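Local coordinates for actibind (Aspergillus niger, PDB 3TBJ), which catalyses the endonucleolytic cleavage of RNA as a T2 ribonuclease, probably without strict base specificity but with a preference for adenylic acid, at residues A[73-78]-A[106-111]; A[63-68]-A[112-117]. All blocks are in the same frame, centred on the assembly; numbering follows the deposited sequence. Where two conformers were deposited one is given.

Contact 1. Residues A[73-78]-A[106-111]; sequences SNITSI and SFWEHE. With NAG (2-acetamido-2-deoxy-beta-D-glucopyranose), chain B; PO4 (phosphate ion), chain D.
T76 OG1, hydrogen-bonded to E105 OE1, lies near the plane of the W108 ring at its edge, 3.8 Å from CZ3. The other oxygen of E105 accepts the backbone N-H of I75, so one acid grips two points on the first turn of helix 75-81. I75 makes the apolar seam: with chi1 at -65°, CG1 stands anti to I75's own carbonyl carbon and CG2 anti to its own N, which sends CG1 to E109 N (3.7 Å) and CG2 to W108 CB (4.1 Å). In the alpha+beta fold of the RNase T2 family this is packing among helices: I75 also meets V136 and F140 of helix 134-148, whereas L88 and M91 of helix 85-94 touch the W108 side chain, whose NE1 is hydrogen-bonded to W95 O. Nearer the surface, E109 extends along S73. Its OE2 stands 3.0 Å from S73 O, two acceptors without a hydrogen bond, and E105 adds a like charge, probably an unfavourable combination. N74 turns outward, its ND2 covalently linked to C1 of a NAG. On helix 104-116, H110 NE2 donates to phosphate O4, in the ring plane at its edge (2.5 Å), in a nearly straight hydrogen bond (N-H...O 167°); the next residue, E111, is a predicted active-site residue.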
ATOM      1  N   SER A  73      -3.971  -1.367 -19.898  0.50 21.91           N
ATOM      2  CA  SER A  73      -2.866  -0.491 -20.291  0.50 22.36           C
ATOM      3  C   SER A  73      -3.351   0.941 -20.365  0.50 22.41           C
ATOM      4  O   SER A  73      -2.750   1.773 -21.054  0.50 21.86           O
ATOM      5  CB  SER A  73      -2.287  -0.887 -21.673  0.50 24.23           C
ATOM      6  OG  SER A  73      -3.324  -1.046 -22.598  0.50 23.69           O
ATOM      7  N   ASN A  74      -4.371   1.269 -19.589  1.00 21.36           N
ATOM      8  CA  ASN A  74      -4.994   2.612 -19.695  1.00 22.94           C
ATOM      9  C   ASN A  74      -5.607   3.055 -18.411  1.00 22.29           C
ATOM     10  O   ASN A  74      -6.724   3.574 -18.398  1.00 20.94           O
ATOM     11  CB  ASN A  74      -6.049   2.653 -20.779  1.00 22.74           C
ATOM     12  CG  ASN A  74      -7.231   1.657 -20.484  1.00 24.84           C
ATOM     13  OD1 ASN A  74      -7.156   0.800 -19.614  1.00 20.70           O
ATOM     14  ND2 ASN A  74      -8.282   1.766 -21.251  1.00 29.21           N
ATOM     15  N   ILE A  75      -4.822   2.950 -17.334  1.00 21.46           N
ATOM     16  CA  ILE A  75      -5.319   3.335 -16.021  1.00 19.42           C
ATOM     17  C   ILE A  75      -5.675   4.799 -15.947  1.00 20.10           C
ATOM     18  O   ILE A  75      -6.705   5.166 -15.379  1.00 19.07           O
ATOM     19  CB  ILE A  75      -4.246   3.034 -14.905  1.00 17.74           C
ATOM     20  CG1 ILE A  75      -3.947   1.534 -14.723  1.00 19.63           C
ATOM     21  CG2 ILE A  75      -4.684   3.663 -13.534  1.00 17.78           C
ATOM     22  CD1 ILE A  75      -5.185   0.649 -14.399  1.00 16.51           C
ATOM     23  N   THR A  76      -4.857   5.683 -16.530  1.00 20.08           N
ATOM     24  CA  THR A  76      -5.112   7.119 -16.465  1.00 20.94           C
ATOM     25  C   THR A  76      -6.433   7.430 -17.191  1.00 21.84           C
ATOM     26  O   THR A  76      -7.294   8.197 -16.739  1.00 21.11           O
ATOM     27  CB  THR A  76      -3.995   7.891 -17.204  1.00 22.29           C
ATOM     28  OG1 THR A  76      -2.809   7.692 -16.474  1.00 22.85           O
ATOM     29  CG2 THR A  76      -4.278   9.417 -17.267  1.00 23.87           C
ATOM     30  N   SER A  77      -6.647   6.778 -18.318  1.00 22.13           N
ATOM     31  CA  SER A  77      -7.920   6.969 -19.043  1.00 22.13           C
ATOM     32  C   SER A  77      -9.123   6.452 -18.273  1.00 22.93           C
ATOM     33  O   SER A  77     -10.238   7.039 -18.331  1.00 20.15           O
ATOM     34  CB  SER A  77      -7.880   6.288 -20.424  1.00 24.75           C
ATOM     35  OG  SER A  77      -6.851   6.911 -21.190  1.00 28.04           O
ATOM     36  N   ILE A  78      -8.949   5.313 -17.581  1.00 20.94           N
ATOM     37  CA  ILE A  78     -10.040   4.738 -16.749  1.00 19.89           C
ATOM     38  C   ILE A  78     -10.376   5.704 -15.634  1.00 18.69           C
ATOM     39  O   ILE A  78     -11.558   6.039 -15.440  1.00 21.03           O
ATOM     40  CB  ILE A  78      -9.626   3.404 -16.174  1.00 19.70           C
ATOM     41  CG1 ILE A  78      -9.616   2.330 -17.238  1.00 21.23           C
ATOM     42  CG2 ILE A  78     -10.522   3.041 -14.949  1.00 20.06           C
ATOM     43  CD1 ILE A  78      -8.850   1.078 -16.826  1.00 20.41           C
ATOM     44  N   SER A 106       2.670   3.414 -16.561  0.70 20.22           N
ATOM     45  CA  SER A 106       3.136   2.015 -16.591  0.70 19.68           C
ATOM     46  C   SER A 106       3.212   1.506 -15.154  0.70 18.13           C
ATOM     47  O   SER A 106       2.838   0.357 -14.910  0.70 17.76           O
ATOM     48  CB  SER A 106       4.531   1.848 -17.270  0.70 21.97           C
ATOM     49  OG  SER A 106       5.473   2.705 -16.645  0.70 23.93           O
ATOM     50  N   PHE A 107       3.632   2.336 -14.191  1.00 18.23           N
ATOM     51  CA  PHE A 107       3.726   1.920 -12.764  1.00 18.68           C
ATOM     52  C   PHE A 107       2.339   1.530 -12.238  1.00 18.36           C
ATOM     53  O   PHE A 107       2.150   0.494 -11.529  1.00 17.58           O
ATOM     54  CB  PHE A 107       4.341   3.068 -11.918  1.00 16.96           C
ATOM     55  CG  PHE A 107       4.619   2.759 -10.465  1.00 17.25           C
ATOM     56  CD1 PHE A 107       4.813   1.528  -9.965  1.00 19.14           C
ATOM     57  CD2 PHE A 107       4.643   3.793  -9.574  1.00 17.05           C
ATOM     58  CE1 PHE A 107       5.095   1.338  -8.618  1.00 19.20           C
ATOM     59  CE2 PHE A 107       4.960   3.630  -8.280  1.00 17.18           C
ATOM     60  CZ  PHE A 107       5.150   2.432  -7.769  1.00 18.12           C
ATOM     61  N   TRP A 108       1.344   2.395 -12.519  1.00 18.13           N
ATOM     62  CA  TRP A 108      -0.021   2.105 -12.017  1.00 17.36           C
ATOM     63  C   TRP A 108      -0.620   0.897 -12.684  1.00 16.84           C
ATOM     64  O   TRP A 108      -1.280   0.083 -12.038  1.00 17.71           O
ATOM     65  CB  TRP A 108      -0.864   3.337 -12.225  1.00 18.18           C
ATOM     66  CG  TRP A 108      -0.327   4.556 -11.550  1.00 15.00           C
ATOM     67  CD1 TRP A 108       0.399   4.637 -10.361  1.00 19.23           C
ATOM     68  CD2 TRP A 108      -0.589   5.935 -11.912  1.00 16.53           C
ATOM     69  NE1 TRP A 108       0.679   5.945 -10.069  1.00 17.12           N
ATOM     70  CE2 TRP A 108       0.035   6.754 -10.949  1.00 17.77           C
ATOM     71  CE3 TRP A 108      -1.316   6.535 -12.922  1.00 21.72           C
ATOM     72  CZ2 TRP A 108       0.053   8.132 -11.053  1.00 17.23           C
ATOM     73  CZ3 TRP A 108      -1.320   7.937 -13.009  1.00 16.98           C
ATOM     74  CH2 TRP A 108      -0.660   8.709 -12.054  1.00 19.59           C
ATOM     75  N   GLU A 109      -0.358   0.750 -13.984  1.00 18.37           N
ATOM     76  CA  GLU A 109      -0.757  -0.495 -14.659  1.00 19.45           C
ATOM     77  C   GLU A 109      -0.140  -1.687 -13.892  1.00 18.37           C
ATOM     78  O   GLU A 109      -0.796  -2.726 -13.656  1.00 18.22           O
ATOM     79  CB  GLU A 109      -0.235  -0.531 -16.099  1.00 20.65           C
ATOM     80  CG  GLU A 109      -0.960   0.452 -16.960  1.00 21.60           C
ATOM     81  CD  GLU A 109      -0.264   0.606 -18.339  1.00 25.80           C
ATOM     82  OE1 GLU A 109       0.610  -0.220 -18.648  1.00 23.00           O
ATOM     83  OE2 GLU A 109      -0.542   1.585 -19.069  1.00 20.14           O
ATOM     84  N   HIS A 110       1.146  -1.610 -13.625  1.00 19.38           N
ATOM     85  CA  HIS A 110       1.872  -2.745 -12.938  1.00 16.53           C
ATOM     86  C   HIS A 110       1.200  -3.100 -11.637  1.00 16.74           C
ATOM     87  O   HIS A 110       0.894  -4.269 -11.334  1.00 18.86           O
ATOM     88  CB  HIS A 110       3.337  -2.407 -12.747  1.00 17.75           C
ATOM     89  CG  HIS A 110       4.089  -3.410 -11.927  1.00 18.79           C
ATOM     90  ND1 HIS A 110       4.432  -4.649 -12.426  1.00 19.72           N
ATOM     91  CD2 HIS A 110       4.545  -3.367 -10.652  1.00 20.40           C
ATOM     92  CE1 HIS A 110       5.014  -5.355 -11.462  1.00 24.77           C
ATOM     93  NE2 HIS A 110       5.115  -4.592 -10.377  1.00 20.49           N
ATOM     94  N   GLU A 111       0.960  -2.088 -10.789  1.00 16.17           N
ATOM     95  CA  GLU A 111       0.309  -2.335  -9.528  1.00 16.73           C
ATOM     96  C   GLU A 111      -1.099  -2.962  -9.630  1.00 18.18           C
ATOM     97  O   GLU A 111      -1.373  -3.966  -8.966  1.00 18.81           O
ATOM     98  CB  GLU A 111       0.275  -1.061  -8.674  1.00 16.63           C
ATOM     99  CG  GLU A 111       1.753  -0.723  -8.216  1.00 16.99           C
ATOM    100  CD  GLU A 111       2.504  -1.829  -7.394  1.00 18.12           C
ATOM    101  OE1 GLU A 111       1.827  -2.446  -6.490  1.00 18.61           O
ATOM    102  OE2 GLU A 111       3.745  -2.136  -7.664  1.00 18.25           O
TER
HETATM  103  C1  NAG B   1      -9.396   0.791 -21.079  1.00 22.50           C
HETATM  104  C2  NAG B   1     -10.724   1.382 -21.612  1.00 21.71           C
HETATM  105  C3  NAG B   1     -11.855   0.328 -21.578  1.00 26.44           C
HETATM  106  C4  NAG B   1     -11.392  -0.881 -22.281  1.00 25.16           C
HETATM  107  C5  NAG B   1     -10.053  -1.436 -21.711  1.00 27.33           C
HETATM  108  C6  NAG B   1      -9.457  -2.726 -22.247  1.00 31.39           C
HETATM  109  C7  NAG B   1     -11.092   3.766 -21.232  1.00 21.86           C
HETATM  110  C8  NAG B   1     -11.735   4.879 -20.488  1.00 24.28           C
HETATM  111  N2  NAG B   1     -11.250   2.505 -20.863  1.00 21.29           N
HETATM  112  O3  NAG B   1     -12.995   0.922 -22.190  1.00 26.42           O
HETATM  113  O4  NAG B   1     -12.414  -1.799 -22.054  1.00 33.23           O
HETATM  114  O5  NAG B   1      -9.078  -0.384 -21.797  1.00 26.44           O
HETATM  115  O6  NAG B   1      -9.423  -2.576 -23.639  1.00 35.47           O
HETATM  116  O7  NAG B   1     -10.458   4.062 -22.212  1.00 32.63           O
HETATM  117  P   PO4 D 304       5.718  -4.993  -6.728  1.00 22.84           P
HETATM  118  O1  PO4 D 304       5.337  -6.434  -6.411  1.00 22.52           O
HETATM  119  O2  PO4 D 304       6.785  -4.607  -5.654  1.00 23.93           O
HETATM  120  O3  PO4 D 304       4.536  -3.995  -6.590  1.00 22.38           O
HETATM  121  O4  PO4 D 304       6.226  -4.939  -8.140  1.00 19.62           O

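Contact 2. Residues A[63-68]-A[112-117]; sequences QEYCDE and WNKHGT. With PO4 (phosphate ion), chain D.
K114, Y65 and T117 carry the meeting of the 63-68 loop with 112-117, whose sequence belongs to one of the two conserved active-site segments of the RNase T2 family. Y65 lays one ring face over K114: the lysine CA is 3.8 Å from the ring centroid and 20° off its normal, a CH-pi contact that CB and CG prolong across the ring toward CZ and CE2. The backbones tie in at the same place, for Y65 N donates to K114 O at 2.9 Å in a nearly straight bond (165°). At C66, the next residue of the loop, T117 OG1 works as a relay. It accepts C66 N at 3.1 Å and gives its own proton to N113 O at 2.8 Å, approaching from above that carbonyl plane; chi1 of 61° sets the hydroxyl between the backbone N and the carbonyl carbon, where it can serve both. The adjacent covalent tie is the C66-C118 disulfide. A pi-type turn at 112-116 shapes this part of the helix, T117 N reaching back to W112 O. K114 CG lies between two rings, Y65 on one side and H115, over whose centre it sits, on the other; from there the extended chain carries NZ to phosphate O1, to which it donates at 3.0 Å. H115, a predicted active-site residue, directs NE2 at the same oxygen, 2.7 Å away, so two donors converge on one anionic atom. The imidazole is also stacked with W54. A water in the ring plane lies 2.7 Å from H115 ND1, and this water donates a hydrogen bond to Q63 O (2.6 Å).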
ATOM      1  N   GLN A  63       0.044 -14.443  -4.471  0.50 34.13           N
ATOM      2  CA  GLN A  63      -0.342 -14.654  -5.872  0.50 33.81           C
ATOM      3  C   GLN A  63       0.030 -13.336  -6.620  0.50 30.75           C
ATOM      4  O   GLN A  63       0.252 -12.313  -6.011  0.50 28.18           O
ATOM      5  CB  GLN A  63      -1.863 -14.971  -6.093  0.50 34.87           C
ATOM      6  CG  GLN A  63      -2.712 -15.820  -5.003  0.50 37.88           C
ATOM      7  CD  GLN A  63      -4.073 -16.305  -5.550  0.50 38.10           C
ATOM      8  OE1 GLN A  63      -5.159 -15.754  -5.255  0.50 40.61           O
ATOM      9  NE2 GLN A  63      -4.005 -17.322  -6.369  0.50 36.08           N
ATOM     10  N   GLU A  64       0.073 -13.403  -7.941  1.00 29.96           N
ATOM     11  CA  GLU A  64       0.371 -12.252  -8.791  1.00 28.14           C
ATOM     12  C   GLU A  64      -0.314 -12.438 -10.123  1.00 28.16           C
ATOM     13  O   GLU A  64      -0.431 -13.582 -10.611  1.00 31.06           O
ATOM     14  CB  GLU A  64       1.904 -12.092  -8.940  1.00 27.19           C
ATOM     15  CG  GLU A  64       2.686 -13.263  -9.432  1.00 33.11           C
ATOM     16  CD  GLU A  64       4.187 -12.868  -9.489  1.00 38.00           C
ATOM     17  OE1 GLU A  64       4.884 -12.996  -8.468  1.00 49.26           O
ATOM     18  OE2 GLU A  64       4.607 -12.239 -10.422  1.00 40.82           O
ATOM     19  N   TYR A  65      -0.783 -11.353 -10.734  1.00 26.80           N
ATOM     20  CA  TYR A  65      -1.332 -11.446 -12.090  1.00 25.67           C
ATOM     21  C   TYR A  65      -2.476 -12.426 -12.189  1.00 26.61           C
ATOM     22  O   TYR A  65      -2.421 -13.386 -12.980  1.00 25.46           O
ATOM     23  CB  TYR A  65      -0.250 -11.790 -13.106  1.00 27.79           C
ATOM     24  CG  TYR A  65       0.863 -10.697 -13.175  1.00 26.10           C
ATOM     25  CD1 TYR A  65       0.585  -9.439 -13.697  1.00 21.19           C
ATOM     26  CD2 TYR A  65       2.113 -10.920 -12.649  1.00 26.08           C
ATOM     27  CE1 TYR A  65       1.544  -8.472 -13.819  1.00 23.13           C
ATOM     28  CE2 TYR A  65       3.103  -9.898 -12.665  1.00 24.19           C
ATOM     29  CZ  TYR A  65       2.848  -8.717 -13.287  1.00 22.69           C
ATOM     30  OH  TYR A  65       3.760  -7.679 -13.313  1.00 21.38           O
ATOM     31  N   CYS A  66      -3.495 -12.202 -11.362  1.00 26.76           N
ATOM     32  CA  CYS A  66      -4.521 -13.256 -11.147  1.00 27.83           C
ATOM     33  C   CYS A  66      -5.629 -13.250 -12.191  1.00 27.34           C
ATOM     34  O   CYS A  66      -6.418 -14.201 -12.275  1.00 28.47           O
ATOM     35  CB  CYS A  66      -5.114 -13.147  -9.772  1.00 28.34           C
ATOM     36  SG  CYS A  66      -3.979 -13.478  -8.385  1.00 32.44           S
ATOM     37  N   ASP A  67      -5.703 -12.202 -13.012  1.00 26.36           N
ATOM     38  CA  ASP A  67      -6.798 -12.145 -13.985  1.00 27.50           C
ATOM     39  C   ASP A  67      -6.455 -11.389 -15.232  1.00 26.80           C
ATOM     40  O   ASP A  67      -6.680 -10.186 -15.269  1.00 24.95           O
ATOM     41  CB  ASP A  67      -8.057 -11.566 -13.373  1.00 25.98           C
ATOM     42  CG  ASP A  67      -9.315 -11.819 -14.243  1.00 30.17           C
ATOM     43  OD1 ASP A  67      -9.173 -12.259 -15.422  1.00 29.06           O
ATOM     44  OD2 ASP A  67     -10.432 -11.551 -13.710  1.00 29.48           O
ATOM     45  N   GLU A  68      -5.940 -12.082 -16.245  0.50 27.85           N
ATOM     46  CA  GLU A  68      -5.536 -11.451 -17.493  0.50 29.23           C
ATOM     47  C   GLU A  68      -6.713 -10.754 -18.173  0.50 29.57           C
ATOM     48  O   GLU A  68      -6.528  -9.764 -18.905  0.50 30.02           O
ATOM     49  CB  GLU A  68      -4.888 -12.457 -18.459  0.50 31.13           C
ATOM     50  CG  GLU A  68      -4.481 -11.867 -19.806  0.50 34.10           C
ATOM     51  CD  GLU A  68      -3.526 -12.758 -20.563  0.50 39.17           C
ATOM     52  OE1 GLU A  68      -3.199 -13.860 -20.054  0.50 39.77           O
ATOM     53  OE2 GLU A  68      -3.095 -12.338 -21.651  0.50 44.16           O
ATOM     54  N   TRP A 112      -1.960  -2.405 -10.487  1.00 19.78           N
ATOM     55  CA  TRP A 112      -3.312  -2.999 -10.691  1.00 18.04           C
ATOM     56  C   TRP A 112      -3.129  -4.427 -11.273  1.00 18.19           C
ATOM     57  O   TRP A 112      -3.766  -5.363 -10.800  1.00 19.12           O
ATOM     58  CB  TRP A 112      -4.187  -2.099 -11.620  1.00 17.71           C
ATOM     59  CG  TRP A 112      -5.356  -2.861 -12.041  1.00 18.24           C
ATOM     60  CD1 TRP A 112      -5.526  -3.480 -13.205  1.00 18.71           C
ATOM     61  CD2 TRP A 112      -6.420  -3.302 -11.183  1.00 19.86           C
ATOM     62  NE1 TRP A 112      -6.710  -4.224 -13.186  1.00 19.11           N
ATOM     63  CE2 TRP A 112      -7.215  -4.189 -11.907  1.00 17.83           C
ATOM     64  CE3 TRP A 112      -6.729  -3.046  -9.871  1.00 18.02           C
ATOM     65  CZ2 TRP A 112      -8.367  -4.778 -11.362  1.00 16.32           C
ATOM     66  CZ3 TRP A 112      -7.828  -3.685  -9.279  1.00 21.82           C
ATOM     67  CH2 TRP A 112      -8.601  -4.553 -10.029  1.00 20.38           C
ATOM     68  N   ASN A 113      -2.409  -4.537 -12.393  1.00 17.65           N
ATOM     69  CA  ASN A 113      -2.280  -5.808 -13.080  1.00 18.18           C
ATOM     70  C   ASN A 113      -1.740  -6.928 -12.192  1.00 20.56           C
ATOM     71  O   ASN A 113      -2.289  -8.033 -12.114  1.00 19.08           O
ATOM     72  CB  ASN A 113      -1.493  -5.627 -14.381  1.00 19.41           C
ATOM     73  CG  ASN A 113      -2.213  -4.739 -15.330  1.00 17.68           C
ATOM     74  OD1 ASN A 113      -3.463  -4.558 -15.182  1.00 19.56           O
ATOM     75  ND2 ASN A 113      -1.502  -4.224 -16.390  1.00 19.37           N
ATOM     76  N   LYS A 114      -0.697  -6.609 -11.474  1.00 21.55           N
ATOM     77  CA  LYS A 114      -0.025  -7.589 -10.664  1.00 21.32           C
ATOM     78  C   LYS A 114      -0.776  -7.911  -9.409  1.00 19.84           C
ATOM     79  O   LYS A 114      -0.912  -9.061  -9.026  1.00 19.61           O
ATOM     80  CB  LYS A 114       1.395  -7.056 -10.265  1.00 19.75           C
ATOM     81  CG  LYS A 114       2.200  -8.173  -9.489  1.00 19.29           C
ATOM     82  CD  LYS A 114       3.662  -7.752  -9.354  1.00 18.02           C
ATOM     83  CE  LYS A 114       4.406  -8.882  -8.538  1.00 22.68           C
ATOM     84  NZ  LYS A 114       5.846  -8.534  -8.429  1.00 23.99           N
ATOM     85  N   HIS A 115      -1.213  -6.880  -8.706  1.00 20.03           N
ATOM     86  CA  HIS A 115      -1.711  -7.091  -7.387  1.00 19.16           C
ATOM     87  C   HIS A 115      -3.236  -6.855  -7.199  1.00 20.94           C
ATOM     88  O   HIS A 115      -3.932  -7.579  -6.442  1.00 22.40           O
ATOM     89  CB  HIS A 115      -0.973  -6.164  -6.429  1.00 20.48           C
ATOM     90  CG  HIS A 115       0.456  -6.532  -6.187  1.00 21.40           C
ATOM     91  ND1 HIS A 115       0.832  -7.724  -5.579  1.00 21.38           N
ATOM     92  CD2 HIS A 115       1.602  -5.859  -6.445  1.00 21.02           C
ATOM     93  CE1 HIS A 115       2.155  -7.724  -5.436  1.00 25.29           C
ATOM     94  NE2 HIS A 115       2.642  -6.620  -5.992  1.00 24.27           N
ATOM     95  N   GLY A 116      -3.744  -5.785  -7.798  1.00 20.37           N
ATOM     96  CA  GLY A 116      -5.169  -5.444  -7.694  1.00 21.13           C
ATOM     97  C   GLY A 116      -6.032  -6.603  -8.196  1.00 21.43           C
ATOM     98  O   GLY A 116      -7.093  -6.885  -7.628  1.00 22.16           O
ATOM     99  N   THR A 117      -5.602  -7.248  -9.290  1.00 20.94           N
ATOM    100  CA  THR A 117      -6.364  -8.375  -9.829  1.00 21.59           C
ATOM    101  C   THR A 117      -6.390  -9.560  -8.917  1.00 24.39           C
ATOM    102  O   THR A 117      -7.202 -10.461  -9.169  1.00 24.74           O
ATOM    103  CB  THR A 117      -5.803  -8.840 -11.167  1.00 21.90           C
ATOM    104  OG1 THR A 117      -4.476  -9.259 -10.978  1.00 20.19           O
ATOM    105  CG2 THR A 117      -5.846  -7.719 -12.204  1.00 20.83           C
TER
HETATM  106  P   PO4 D 304       5.718  -4.993  -6.728  1.00 22.84           P
HETATM  107  O1  PO4 D 304       5.337  -6.434  -6.411  1.00 22.52           O
HETATM  108  O2  PO4 D 304       6.785  -4.607  -5.654  1.00 23.93           O
HETATM  109  O3  PO4 D 304       4.536  -3.995  -6.590  1.00 22.38           O
HETATM  110  O4  PO4 D 304       6.226  -4.939  -8.140  1.00 19.62           O
HETATM  111  O   HOH W   1      -0.444 -10.032  -4.895  1.00 19.60           O

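Overall arrangement
Helix 104-116 supplies one side of both contacts, and its successive portions face different surroundings. Contact 1, partly buried, joins it to helix 75-81 and the residues just before it through I75 and W108, with the carboxylate of E109 lying along S73 at the more exposed edge and most polar ties outside the segments. Contact 2 is a surface contact with a loop that has no regular structure, and there direct hydrogen bonds, a CH-pi contact and a bridging water do the work. The two adjoin: Y65 OH packs against H110 CE1, and I75 CD1 against W112 CB. They share a phosphate, probably from the crystallisation liquor, held by H110, K114 and H115, consistent with a pocket for an RNA phosphate.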